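Local atomic coordinates of 2-oxoglutarate dehydrogenase E3 component (Thermus thermophilus, PDB entry 2YQU), a protein that probably oxidises protein-bound dihydrolipoyl groups with NAD+, using one FAD per subunit, as the E3 component of the 2-oxoglutarate dehydrogenase complex. Residues I178-G183 and V193-Y198; R201-M206 and R212-V217; G240-V243 and E249-E252. One frame throughout, in Å; residues are numbered along the deposited sequence.

Contact 1 (I178-G183 and V193-Y198); sequences IGLELG and VIVLEY. With FAD (flavin-adenine dinucleotide), chain D.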
ATOM      1  N   ILE A 178      13.242  11.376  12.571  1.00 15.85           N
ATOM      2  CA  ILE A 178      14.005  12.168  11.617  1.00 16.62           C
ATOM      3  C   ILE A 178      15.458  11.706  11.526  1.00 16.50           C
ATOM      4  O   ILE A 178      15.978  11.541  10.433  1.00 16.92           O
ATOM      5  CB  ILE A 178      13.922  13.670  11.954  1.00 16.71           C
ATOM      6  CG1 ILE A 178      12.486  14.165  11.746  1.00 17.81           C
ATOM      7  CG2 ILE A 178      14.887  14.472  11.088  1.00 17.47           C
ATOM      8  CD1 ILE A 178      12.188  15.483  12.404  1.00 18.93           C
ATOM      9  N   GLY A 179      16.100  11.494  12.669  1.00 16.77           N
ATOM     10  CA  GLY A 179      17.511  11.138  12.689  1.00 16.71           C
ATOM     11  C   GLY A 179      17.762   9.741  12.172  1.00 16.89           C
ATOM     12  O   GLY A 179      18.759   9.497  11.507  1.00 16.81           O
ATOM     13  N   LEU A 180      16.842   8.833  12.468  1.00 16.86           N
ATOM     14  CA  LEU A 180      16.946   7.448  12.032  1.00 17.09           C
ATOM     15  C   LEU A 180      16.815   7.359  10.517  1.00 16.35           C
ATOM     16  O   LEU A 180      17.600   6.681   9.853  1.00 15.29           O
ATOM     17  CB  LEU A 180      15.860   6.618  12.711  1.00 17.81           C
ATOM     18  CG  LEU A 180      16.012   5.104  12.714  1.00 20.49           C
ATOM     19  CD1 LEU A 180      17.387   4.661  13.228  1.00 21.33           C
ATOM     20  CD2 LEU A 180      14.887   4.509  13.555  1.00 23.14           C
ATOM     21  N   GLU A 181      15.817   8.045   9.972  1.00 15.63           N
ATOM     22  CA  GLU A 181      15.649   8.129   8.523  1.00 15.48           C
ATOM     23  C   GLU A 181      16.897   8.650   7.824  1.00 15.12           C
ATOM     24  O   GLU A 181      17.356   8.059   6.853  1.00 14.70           O
ATOM     25  CB  GLU A 181      14.460   9.015   8.167  1.00 15.68           C
ATOM     26  CG  GLU A 181      13.115   8.336   8.373  1.00 15.58           C
ATOM     27  CD  GLU A 181      11.936   9.187   7.939  1.00 15.55           C
ATOM     28  OE1 GLU A 181      10.816   8.640   7.849  1.00 16.24           O
ATOM     29  OE2 GLU A 181      12.114  10.397   7.681  1.00 16.76           O
ATOM     30  N   LEU A 182      17.448   9.758   8.311  1.00 14.98           N
ATOM     31  CA  LEU A 182      18.625  10.349   7.680  1.00 15.09           C
ATOM     32  C   LEU A 182      19.883   9.500   7.911  1.00 15.27           C
ATOM     33  O   LEU A 182      20.752   9.424   7.033  1.00 15.14           O
ATOM     34  CB  LEU A 182      18.811  11.810   8.129  1.00 14.98           C
ATOM     35  CG  LEU A 182      17.654  12.736   7.729  1.00 16.15           C
ATOM     36  CD1 LEU A 182      17.806  14.135   8.339  1.00 16.68           C
ATOM     37  CD2 LEU A 182      17.512  12.834   6.233  1.00 17.94           C
ATOM     38  N   GLY A 183      19.945   8.827   9.059  1.00 15.32           N
ATOM     39  CA  GLY A 183      20.993   7.862   9.346  1.00 15.47           C
ATOM     40  C   GLY A 183      20.996   6.769   8.292  1.00 15.54           C
ATOM     41  O   GLY A 183      22.042   6.444   7.730  1.00 15.28           O
ATOM     42  N   VAL A 193      27.375   4.480  10.358  1.00 17.66           N
ATOM     43  CA  VAL A 193      26.423   5.317  11.079  1.00 17.14           C
ATOM     44  C   VAL A 193      26.239   4.785  12.492  1.00 17.38           C
ATOM     45  O   VAL A 193      26.028   3.586  12.690  1.00 17.52           O
ATOM     46  CB  VAL A 193      25.072   5.379  10.337  1.00 16.98           C
ATOM     47  CG1 VAL A 193      24.062   6.237  11.108  1.00 16.96           C
ATOM     48  CG2 VAL A 193      25.276   5.913   8.926  1.00 16.50           C
ATOM     49  N   ILE A 194      26.352   5.690  13.464  1.00 16.84           N
ATOM     50  CA  ILE A 194      26.116   5.392  14.865  1.00 17.00           C
ATOM     51  C   ILE A 194      24.994   6.289  15.357  1.00 16.96           C
ATOM     52  O   ILE A 194      25.044   7.495  15.156  1.00 17.43           O
ATOM     53  CB  ILE A 194      27.387   5.663  15.706  1.00 16.91           C
ATOM     54  CG1 ILE A 194      28.543   4.782  15.223  1.00 17.38           C
ATOM     55  CG2 ILE A 194      27.099   5.432  17.182  1.00 17.12           C
ATOM     56  CD1 ILE A 194      29.899   5.161  15.818  1.00 18.31           C
ATOM     57  N   VAL A 195      24.002   5.703  16.017  1.00 16.98           N
ATOM     58  CA  VAL A 195      22.857   6.442  16.536  1.00 17.15           C
ATOM     59  C   VAL A 195      22.923   6.385  18.061  1.00 17.46           C
ATOM     60  O   VAL A 195      23.008   5.309  18.631  1.00 17.60           O
ATOM     61  CB  VAL A 195      21.526   5.834  16.038  1.00 17.26           C
ATOM     62  CG1 VAL A 195      20.329   6.570  16.630  1.00 17.95           C
ATOM     63  CG2 VAL A 195      21.469   5.843  14.513  1.00 17.25           C
ATOM     64  N   LEU A 196      22.907   7.551  18.706  1.00 17.77           N
ATOM     65  CA  LEU A 196      22.969   7.649  20.163  1.00 18.28           C
ATOM     66  C   LEU A 196      21.637   8.174  20.683  1.00 18.58           C
ATOM     67  O   LEU A 196      21.163   9.208  20.227  1.00 18.64           O
ATOM     68  CB  LEU A 196      24.082   8.609  20.577  1.00 18.60           C
ATOM     69  CG  LEU A 196      25.464   8.314  19.995  1.00 19.52           C
ATOM     70  CD1 LEU A 196      26.410   9.461  20.265  1.00 20.01           C
ATOM     71  CD2 LEU A 196      26.001   7.019  20.570  1.00 20.40           C
ATOM     72  N   GLU A 197      21.049   7.475  21.645  1.00 18.95           N
ATOM     73  CA  GLU A 197      19.769   7.877  22.230  1.00 19.79           C
ATOM     74  C   GLU A 197      19.827   7.747  23.753  1.00 20.50           C
ATOM     75  O   GLU A 197      20.309   6.749  24.284  1.00 19.95           O
ATOM     76  CB  GLU A 197      18.636   7.040  21.625  1.00 19.98           C
ATOM     77  CG  GLU A 197      17.246   7.218  22.237  1.00 20.36           C
ATOM     78  CD  GLU A 197      16.813   8.665  22.378  1.00 21.83           C
ATOM     79  OE1 GLU A 197      16.956   9.440  21.416  1.00 23.81           O
ATOM     80  OE2 GLU A 197      16.321   9.038  23.466  1.00 23.05           O
ATOM     81  N   TYR A 198      19.339   8.775  24.445  1.00 21.34           N
ATOM     82  CA  TYR A 198      19.329   8.826  25.907  1.00 22.23           C
ATOM     83  C   TYR A 198      18.337   7.834  26.517  1.00 22.22           C
ATOM     84  O   TYR A 198      18.649   7.135  27.481  1.00 22.21           O
ATOM     85  CB  TYR A 198      18.986  10.247  26.361  1.00 22.58           C
ATOM     86  CG  TYR A 198      18.827  10.416  27.854  1.00 25.06           C
ATOM     87  CD1 TYR A 198      19.916  10.315  28.708  1.00 26.33           C
ATOM     88  CD2 TYR A 198      17.580  10.687  28.412  1.00 27.47           C
ATOM     89  CE1 TYR A 198      19.768  10.480  30.082  1.00 28.19           C
ATOM     90  CE2 TYR A 198      17.422  10.845  29.770  1.00 28.19           C
ATOM     91  CZ  TYR A 198      18.516  10.748  30.603  1.00 28.92           C
ATOM     92  OH  TYR A 198      18.346  10.913  31.960  1.00 31.30           O
TER
HETATM   93  PA  FAD D1601       5.851  24.117   9.163  1.00 14.89           P
HETATM   94  O1A FAD D1601       7.138  24.153   9.898  1.00 14.95           O
HETATM   95  O2A FAD D1601       5.820  23.068   8.045  1.00 16.29           O
HETATM   96  O5B FAD D1601       5.535  25.582   8.601  1.00 16.44           O
HETATM   97  C5B FAD D1601       5.737  26.704   9.424  1.00 15.84           C
HETATM   98  C4B FAD D1601       6.086  27.865   8.517  1.00 16.54           C
HETATM   99  O4B FAD D1601       5.892  29.061   9.243  1.00 15.82           O
HETATM  100  C3B FAD D1601       7.544  27.850   8.068  1.00 16.43           C
HETATM  101  O3B FAD D1601       7.619  27.835   6.660  1.00 18.40           O
HETATM  102  C2B FAD D1601       8.130  29.131   8.630  1.00 17.07           C
HETATM  103  O2B FAD D1601       9.023  29.745   7.728  1.00 17.80           O
HETATM  104  C1B FAD D1601       6.894  29.982   8.874  1.00 16.43           C
HETATM  105  N9A FAD D1601       6.961  30.973   9.952  1.00 15.67           N
HETATM  106  C8A FAD D1601       7.271  30.777  11.274  1.00 16.35           C
HETATM  107  N7A FAD D1601       7.150  31.947  11.926  1.00 15.77           N
HETATM  108  C5A FAD D1601       6.766  32.893  11.037  1.00 15.76           C
HETATM  109  C6A FAD D1601       6.499  34.254  11.154  1.00 16.54           C
HETATM  110  N6A FAD D1601       6.449  34.874  12.331  1.00 17.13           N
HETATM  111  N1A FAD D1601       6.115  34.930  10.026  1.00 16.57           N
HETATM  112  C2A FAD D1601       5.987  34.322   8.802  1.00 17.84           C
HETATM  113  N3A FAD D1601       6.244  32.971   8.696  1.00 17.71           N
HETATM  114  C4A FAD D1601       6.636  32.288   9.796  1.00 17.23           C
HETATM  115  N1  FAD D1601       6.125  14.832   8.897  1.00 13.87           N
HETATM  116  C2  FAD D1601       5.337  13.838   8.357  1.00 15.26           C
HETATM  117  O2  FAD D1601       4.127  13.780   8.601  1.00 15.30           O
HETATM  118  N3  FAD D1601       5.901  12.895   7.537  1.00 14.21           N
HETATM  119  C4  FAD D1601       7.249  12.925   7.255  1.00 14.06           C
HETATM  120  O4  FAD D1601       7.648  12.187   6.370  1.00 14.73           O
HETATM  121  C4X FAD D1601       8.062  13.926   7.786  1.00 14.85           C
HETATM  122  N5  FAD D1601       9.418  13.965   7.505  1.00 15.70           N
HETATM  123  C5X FAD D1601      10.196  14.983   8.052  1.00 16.28           C
HETATM  124  C6  FAD D1601      11.565  15.018   7.769  1.00 14.37           C
HETATM  125  C7  FAD D1601      12.366  16.034   8.311  1.00 15.29           C
HETATM  126  C7M FAD D1601      13.813  16.100   7.900  1.00 13.13           C
HETATM  127  C8  FAD D1601      11.798  17.008   9.127  1.00 15.42           C
HETATM  128  C8M FAD D1601      12.545  18.273   9.461  1.00 15.38           C
HETATM  129  C9  FAD D1601      10.432  16.967   9.411  1.00 16.03           C
HETATM  130  C9A FAD D1601       9.626  15.951   8.883  1.00 15.87           C
HETATM  131  N10 FAD D1601       8.261  15.895   9.173  1.00 15.97           N
HETATM  132  C10 FAD D1601       7.489  14.885   8.618  1.00 13.75           C
HETATM  133  C1' FAD D1601       7.602  16.829  10.156  1.00 16.19           C
HETATM  134  C2' FAD D1601       6.896  17.933   9.365  1.00 16.14           C
HETATM  135  O2' FAD D1601       7.824  18.642   8.558  1.00 15.73           O
HETATM  136  C3' FAD D1601       6.113  18.881  10.267  1.00 16.03           C
HETATM  137  O3' FAD D1601       5.268  18.135  11.122  1.00 13.27           O
HETATM  138  C4' FAD D1601       5.244  19.826   9.444  1.00 14.91           C
HETATM  139  O4' FAD D1601       6.038  20.581   8.562  1.00 15.50           O
HETATM  140  C5' FAD D1601       4.414  20.733  10.360  1.00 15.94           C
HETATM  141  O5' FAD D1601       3.675  21.655   9.591  1.00 15.96           O
HETATM  142  P   FAD D1601       3.317  23.108  10.179  1.00 14.53           P
HETATM  143  O1P FAD D1601       2.441  23.824   9.203  1.00 15.86           O
HETATM  144  O2P FAD D1601       2.793  23.014  11.601  1.00 16.19           O
HETATM  145  O3P FAD D1601       4.715  23.907  10.287  1.00 15.22           O
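V193 lies against the helix turn at G183, both its methyls turned onto the G183 carbonyl end. Because CG1 stands anti to the backbone N (chi1 179°), that methyl faces G183 CA at 3.9 Å, while CG2 comes to 3.5 Å from G183 O. The absence of a side chain at G183 permits this approach: a beta carbon there would fall 3.4 Å from V193 CG1 and would also be crowded by the G179 carbonyl oxygen of the preceding turn. Farther along the strand, V195 has the same rotamer and also points at the helix, but the fit is looser. L180 leaves the helix alongside the strand, but its end bends toward it, so that L180 CD1 meets V195 CG2 at 4.4 Å. Away from the strand, I178 lies flat over the dimethylbenzene end of the flavin. Its CD1 rests above the ring face, 3.6 Å from FAD C8, and CG2 covers the methyl C7M of FAD at 3.7 Å. With I178 cut back to an alanine, the branches over C8 and C7M would be lost, which would probably open a gap between flavin and helix. E181, directed to the same side of the helix, is tied by a salt bridge to K49 and by a hydrogen bond to the Y341 amide. Two residues beyond V195, E197, a residue that contacts NAD+ when it is bound, is held by the G175 amide. G179 fits the last glycine of the Rossmann GxGxxG pattern. The helix thus separates flavin from sheet within the beta-alpha-beta unit of strand 169-173, helix 177-188 and strand 192-196; strand 192-196 is hydrogen-bonded on one edge to strand 169-173 and on the other to strand 224-226, and helix 157-160 packs on I178 and L182.

Contact 2 (R201-M206 and R212-V217); sequences RILPTM and RAAERV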
ATOM      1  N   ARG A 201      15.171   3.163  24.388  1.00 22.79           N
ATOM      2  CA  ARG A 201      14.686   2.655  23.111  1.00 22.35           C
ATOM      3  C   ARG A 201      14.692   3.758  22.056  1.00 21.47           C
ATOM      4  O   ARG A 201      14.759   4.939  22.383  1.00 21.19           O
ATOM      5  CB  ARG A 201      13.271   2.108  23.268  1.00 22.67           C
ATOM      6  CG  ARG A 201      12.268   3.162  23.677  1.00 24.00           C
ATOM      7  CD  ARG A 201      10.986   2.616  24.220  1.00 26.08           C
ATOM      8  NE  ARG A 201       9.961   3.656  24.261  1.00 27.64           N
ATOM      9  CZ  ARG A 201       9.809   4.541  25.250  1.00 29.51           C
ATOM     10  NH1 ARG A 201       8.833   5.440  25.172  1.00 30.61           N
ATOM     11  NH2 ARG A 201      10.615   4.546  26.309  1.00 29.90           N
ATOM     12  N   ILE A 202      14.614   3.360  20.792  1.00 20.43           N
ATOM     13  CA  ILE A 202      14.450   4.301  19.690  1.00 19.84           C
ATOM     14  C   ILE A 202      12.972   4.416  19.331  1.00 19.74           C
ATOM     15  O   ILE A 202      12.153   3.628  19.802  1.00 19.62           O
ATOM     16  CB  ILE A 202      15.297   3.885  18.466  1.00 19.51           C
ATOM     17  CG1 ILE A 202      14.866   2.527  17.908  1.00 19.51           C
ATOM     18  CG2 ILE A 202      16.783   3.842  18.840  1.00 19.39           C
ATOM     19  CD1 ILE A 202      15.492   2.209  16.565  1.00 19.98           C
ATOM     20  N   LEU A 203      12.646   5.407  18.508  1.00 19.42           N
ATOM     21  CA  LEU A 203      11.286   5.632  18.036  1.00 19.62           C
ATOM     22  C   LEU A 203      10.267   5.577  19.183  1.00 20.17           C
ATOM     23  O   LEU A 203       9.390   4.710  19.200  1.00 20.10           O
ATOM     24  CB  LEU A 203      10.949   4.611  16.941  1.00 19.67           C
ATOM     25  CG  LEU A 203      11.943   4.583  15.777  1.00 18.94           C
ATOM     26  CD1 LEU A 203      11.610   3.464  14.816  1.00 18.72           C
ATOM     27  CD2 LEU A 203      11.951   5.915  15.041  1.00 19.77           C
ATOM     28  N   PRO A 204      10.376   6.505  20.135  1.00 20.78           N
ATOM     29  CA  PRO A 204       9.569   6.452  21.362  1.00 21.27           C
ATOM     30  C   PRO A 204       8.053   6.602  21.175  1.00 21.27           C
ATOM     31  O   PRO A 204       7.323   6.212  22.083  1.00 22.38           O
ATOM     32  CB  PRO A 204      10.126   7.613  22.198  1.00 21.31           C
ATOM     33  CG  PRO A 204      10.688   8.550  21.212  1.00 21.31           C
ATOM     34  CD  PRO A 204      11.270   7.682  20.124  1.00 20.87           C
ATOM     35  N   THR A 205       7.590   7.142  20.049  1.00 20.91           N
ATOM     36  CA  THR A 205       6.155   7.264  19.781  1.00 20.91           C
ATOM     37  C   THR A 205       5.542   5.962  19.279  1.00 20.27           C
ATOM     38  O   THR A 205       4.324   5.831  19.255  1.00 20.85           O
ATOM     39  CB  THR A 205       5.854   8.370  18.745  1.00 20.99           C
ATOM     40  OG1 THR A 205       6.520   8.091  17.507  1.00 22.24           O
ATOM     41  CG2 THR A 205       6.405   9.720  19.187  1.00 22.49           C
ATOM     42  N   MET A 206       6.382   5.026  18.842  1.00 19.15           N
ATOM     43  CA  MET A 206       5.906   3.716  18.400  1.00 18.13           C
ATOM     44  C   MET A 206       5.538   2.855  19.597  1.00 17.60           C
ATOM     45  O   MET A 206       5.931   3.125  20.729  1.00 17.32           O
ATOM     46  CB  MET A 206       6.975   2.992  17.570  1.00 18.14           C
ATOM     47  CG  MET A 206       7.385   3.701  16.293  1.00 18.48           C
ATOM     48  SD  MET A 206       6.041   3.769  15.095  1.00 19.86           S
ATOM     49  CE  MET A 206       6.113   5.486  14.586  1.00 20.71           C
ATOM     50  N   ARG A 212      11.370  -2.091  19.563  1.00 18.14           N
ATOM     51  CA  ARG A 212      12.349  -3.155  19.790  1.00 18.69           C
ATOM     52  C   ARG A 212      12.698  -3.850  18.482  1.00 18.14           C
ATOM     53  O   ARG A 212      13.865  -4.115  18.208  1.00 17.39           O
ATOM     54  CB  ARG A 212      11.827  -4.177  20.800  1.00 18.90           C
ATOM     55  CG  ARG A 212      11.882  -3.701  22.233  1.00 21.63           C
ATOM     56  CD  ARG A 212      11.801  -4.807  23.276  1.00 24.81           C
ATOM     57  NE  ARG A 212      11.278  -4.262  24.528  1.00 27.99           N
ATOM     58  CZ  ARG A 212       9.987  -4.104  24.811  1.00 28.68           C
ATOM     59  NH1 ARG A 212       9.041  -4.495  23.960  1.00 29.38           N
ATOM     60  NH2 ARG A 212       9.637  -3.572  25.973  1.00 29.83           N
ATOM     61  N   ALA A 213      11.682  -4.120  17.666  1.00 17.97           N
ATOM     62  CA  ALA A 213      11.893  -4.782  16.384  1.00 17.91           C
ATOM     63  C   ALA A 213      12.697  -3.904  15.442  1.00 18.13           C
ATOM     64  O   ALA A 213      13.573  -4.391  14.728  1.00 17.79           O
ATOM     65  CB  ALA A 213      10.575  -5.152  15.761  1.00 18.13           C
ATOM     66  N   ALA A 214      12.419  -2.607  15.460  1.00 17.77           N
ATOM     67  CA  ALA A 214      13.109  -1.662  14.593  1.00 17.89           C
ATOM     68  C   ALA A 214      14.600  -1.654  14.925  1.00 18.17           C
ATOM     69  O   ALA A 214      15.430  -1.720  14.031  1.00 17.94           O
ATOM     70  CB  ALA A 214      12.522  -0.272  14.744  1.00 17.82           C
ATOM     71  N   GLU A 215      14.926  -1.589  16.213  1.00 18.62           N
ATOM     72  CA  GLU A 215      16.320  -1.608  16.652  1.00 19.21           C
ATOM     73  C   GLU A 215      17.061  -2.855  16.156  1.00 19.28           C
ATOM     74  O   GLU A 215      18.193  -2.753  15.686  1.00 18.52           O
ATOM     75  CB  GLU A 215      16.419  -1.488  18.181  1.00 19.59           C
ATOM     76  CG  GLU A 215      17.856  -1.496  18.687  1.00 21.31           C
ATOM     77  CD  GLU A 215      18.023  -0.983  20.111  1.00 22.98           C
ATOM     78  OE1 GLU A 215      19.183  -0.925  20.573  1.00 25.21           O
ATOM     79  OE2 GLU A 215      17.016  -0.652  20.775  1.00 23.77           O
ATOM     80  N   ARG A 216      16.422  -4.018  16.259  1.00 19.70           N
ATOM     81  CA  ARG A 216      17.007  -5.272  15.769  1.00 20.58           C
ATOM     82  C   ARG A 216      17.300  -5.220  14.266  1.00 20.09           C
ATOM     83  O   ARG A 216      18.360  -5.646  13.813  1.00 19.85           O
ATOM     84  CB  ARG A 216      16.072  -6.457  16.042  1.00 21.03           C
ATOM     85  CG  ARG A 216      16.237  -7.106  17.394  1.00 24.17           C
ATOM     86  CD  ARG A 216      15.449  -8.412  17.543  1.00 27.54           C
ATOM     87  NE  ARG A 216      14.836  -8.527  18.870  1.00 30.95           N
ATOM     88  CZ  ARG A 216      13.572  -8.203  19.181  1.00 31.48           C
ATOM     89  NH1 ARG A 216      12.718  -7.733  18.271  1.00 31.79           N
ATOM     90  NH2 ARG A 216      13.154  -8.354  20.431  1.00 31.41           N
ATOM     91  N   VAL A 217      16.351  -4.699  13.498  1.00 19.98           N
ATOM     92  CA  VAL A 217      16.468  -4.647  12.045  1.00 19.80           C
ATOM     93  C   VAL A 217      17.599  -3.709  11.627  1.00 19.45           C
ATOM     94  O   VAL A 217      18.405  -4.047  10.756  1.00 19.31           O
ATOM     95  CB  VAL A 217      15.128  -4.210  11.399  1.00 19.93           C
ATOM     96  CG1 VAL A 217      15.294  -3.913   9.910  1.00 20.59           C
ATOM     97  CG2 VAL A 217      14.073  -5.275  11.611  1.00 20.69           C
TER
HETATM   98  O   HOH W   1      14.620   0.316  20.501  1.00 27.45           O
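I202 meets helix 208-221 in two ways, with its side chain and through a water. With chi1 at 62°, CG1 is flanked by both the backbone N and the carbonyl carbon, and the extended branch delivers CD1 to the helix. This methyl settles on the helix backbone at E215, 3.9 Å from E215 N, with E215 CB at 4.1 Å and A214 CB a little farther off. I202 N donates to a water 3.1 Å away, which in turn donates to E215 OE2 at 2.6 Å; the other carboxylate oxygen of E215 forms a salt bridge with K219 one helical turn on. The E215 side chain is extended throughout (chi1 -180°), which lays its carboxylate beside the loop, at the water. The carbonyl of I202 is hydrogen-bonded to S211 OG. All this belongs to the NAD-binding Rossmann-type domain, where the loop leaves strand 192-196 and doubles back on the helix that leads to strand 224-226. Next in sequence, L203 adopts a left-handed backbone conformation and is hydrogen-bonded through its main chain to G175 of the glycine-rich turn. Its CD1 touches A214 CB at 3.8 Å, the closest apolar approach between loop and helix, and the small alanine lets the leucine come up to the helix surface. A type I turn then runs from L203 through P204 and T205 to M206, closed by the M206 N to L203 O bond of 3.0 Å. M206 turns its side chain to I346 and A348 of strand 345-350, in the dimerisation domain; I346 also touches L203 and A214, and P344 touches V217.

Contact 3 (G240-V243 and E249-E252); sequences GARV and EVLE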
ATOM      1  N   GLY A 240      36.320  17.353  11.121  1.00 28.00           N
ATOM      2  CA  GLY A 240      35.381  16.416  11.705  1.00 27.18           C
ATOM      3  C   GLY A 240      34.664  17.034  12.891  1.00 26.24           C
ATOM      4  O   GLY A 240      34.485  18.246  12.950  1.00 25.88           O
ATOM      5  N   ALA A 241      34.251  16.187  13.826  1.00 25.33           N
ATOM      6  CA  ALA A 241      33.590  16.622  15.056  1.00 24.80           C
ATOM      7  C   ALA A 241      33.661  15.518  16.093  1.00 24.44           C
ATOM      8  O   ALA A 241      33.754  14.339  15.751  1.00 24.24           O
ATOM      9  CB  ALA A 241      32.132  17.006  14.789  1.00 24.66           C
ATOM     10  N   ARG A 242      33.638  15.899  17.366  1.00 24.32           N
ATOM     11  CA  ARG A 242      33.603  14.925  18.441  1.00 24.13           C
ATOM     12  C   ARG A 242      32.287  14.974  19.198  1.00 23.63           C
ATOM     13  O   ARG A 242      31.603  15.996  19.232  1.00 23.41           O
ATOM     14  CB  ARG A 242      34.792  15.098  19.398  1.00 24.44           C
ATOM     15  CG  ARG A 242      34.813  16.375  20.224  1.00 25.11           C
ATOM     16  CD  ARG A 242      35.940  16.396  21.260  1.00 26.77           C
ATOM     17  NE  ARG A 242      35.911  17.600  22.086  1.00 27.92           N
ATOM     18  CZ  ARG A 242      36.351  18.797  21.704  1.00 29.32           C
ATOM     19  NH1 ARG A 242      36.885  18.985  20.503  1.00 29.78           N
ATOM     20  NH2 ARG A 242      36.266  19.819  22.547  1.00 30.28           N
ATOM     21  N   VAL A 243      31.955  13.839  19.791  1.00 23.19           N
ATOM     22  CA  VAL A 243      30.765  13.673  20.600  1.00 23.12           C
ATOM     23  C   VAL A 243      31.222  13.089  21.926  1.00 23.23           C
ATOM     24  O   VAL A 243      31.707  11.966  21.971  1.00 23.34           O
ATOM     25  CB  VAL A 243      29.762  12.698  19.940  1.00 22.64           C
ATOM     26  CG1 VAL A 243      28.523  12.517  20.827  1.00 22.69           C
ATOM     27  CG2 VAL A 243      29.379  13.180  18.538  1.00 22.51           C
ATOM     28  N   GLU A 249      33.764   8.893  27.560  1.00 26.28           N
ATOM     29  CA  GLU A 249      33.949   8.358  26.208  1.00 25.90           C
ATOM     30  C   GLU A 249      33.777   9.449  25.155  1.00 25.59           C
ATOM     31  O   GLU A 249      32.870  10.272  25.241  1.00 25.18           O
ATOM     32  CB  GLU A 249      32.983   7.202  25.931  1.00 25.83           C
ATOM     33  CG  GLU A 249      33.222   6.505  24.597  1.00 26.02           C
ATOM     34  CD  GLU A 249      32.237   5.389  24.313  1.00 25.65           C
ATOM     35  OE1 GLU A 249      32.222   4.890  23.168  1.00 27.04           O
ATOM     36  OE2 GLU A 249      31.484   4.999  25.224  1.00 25.16           O
ATOM     37  N   VAL A 250      34.667   9.446  24.168  1.00 25.18           N
ATOM     38  CA  VAL A 250      34.642  10.419  23.086  1.00 25.10           C
ATOM     39  C   VAL A 250      34.569   9.679  21.758  1.00 24.78           C
ATOM     40  O   VAL A 250      35.398   8.817  21.475  1.00 24.74           O
ATOM     41  CB  VAL A 250      35.897  11.319  23.100  1.00 25.21           C
ATOM     42  CG1 VAL A 250      35.836  12.356  21.982  1.00 25.63           C
ATOM     43  CG2 VAL A 250      36.057  11.988  24.458  1.00 25.29           C
ATOM     44  N   LEU A 251      33.554  10.000  20.965  1.00 24.44           N
ATOM     45  CA  LEU A 251      33.420   9.478  19.620  1.00 24.28           C
ATOM     46  C   LEU A 251      33.821  10.558  18.636  1.00 23.96           C
ATOM     47  O   LEU A 251      33.636  11.744  18.888  1.00 23.83           O
ATOM     48  CB  LEU A 251      31.980   9.027  19.353  1.00 24.41           C
ATOM     49  CG  LEU A 251      31.479   7.837  20.170  1.00 25.02           C
ATOM     50  CD1 LEU A 251      29.993   7.622  19.918  1.00 26.19           C
ATOM     51  CD2 LEU A 251      32.257   6.577  19.852  1.00 26.40           C
ATOM     52  N   GLU A 252      34.393  10.136  17.518  1.00 23.65           N
ATOM     53  CA  GLU A 252      34.782  11.041  16.448  1.00 23.61           C
ATOM     54  C   GLU A 252      34.061  10.625  15.174  1.00 22.64           C
ATOM     55  O   GLU A 252      33.854   9.441  14.933  1.00 22.58           O
ATOM     56  CB  GLU A 252      36.299  10.996  16.236  1.00 23.96           C
ATOM     57  CG  GLU A 252      37.051  12.031  17.058  1.00 26.19           C
ATOM     58  CD  GLU A 252      38.533  11.734  17.186  1.00 29.08           C
ATOM     59  OE1 GLU A 252      39.137  12.167  18.195  1.00 32.22           O
ATOM     60  OE2 GLU A 252      39.096  11.077  16.288  1.00 31.11           O
TER
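R242 holds CG between its backbone N and carbonyl carbon (chi1 67°) and runs extended to NE, which carries its aliphatic stem across V250 of the facing strand. V250 CG1, anti to its own backbone N, lies against this stem at a slant, 3.9 Å from R242 CB and 4.1 Å from R242 CD. The guanidinium group continues outward to salt bridges with E244 through NE and E237 through NH1. Between the strands V243 and L251 form an antiparallel hydrogen-bonded pair: V243 N donates to L251 O at 2.8 Å (162° at the hydrogen), and L251 N returns the bond to V243 O at 2.9 Å (173°). R242 and E252 are the adjoining non-hydrogen-bonded pair, where R242 CA approaches L251 O at 3.2 Å in a CA-H...O contact. V243 CB and L251 CB stand 4.3 Å apart on the sheet face that packs against I171 and L196 of the parallel sheet, while R242 and E252 occupy the other face. E249, just before the second strand, is salt-bridged to R226. Such pairing is that of a beta hairpin, here two strands of the three-stranded antiparallel sheet that flanks the parallel sheet of the NAD-binding domain.

Overall arrangement
From the N terminus the three contacts come in series, none nested in or crossing another. Contact 1 closes the short connection from helix 177-188 to strand 192-196. Contact 2 closes the next one, the loop leading into helix 208-221. Contact 3, after strands 224-226 and 231-237, closes the hairpin turn. L180 joins contacts 1 and 2, its CD2 lying 3.6 Å from L203 CD2; L196, on the face of strand 192-196 turned from V193 and V195, joins contacts 1 and 3, its CD1 lying 3.8 Å from V243 CG1. Contacts 2 and 3 stay apart, about 14 Å between nearest atoms. Flanking helix, parallel sheet and antiparallel sheet are thereby layered in one domain.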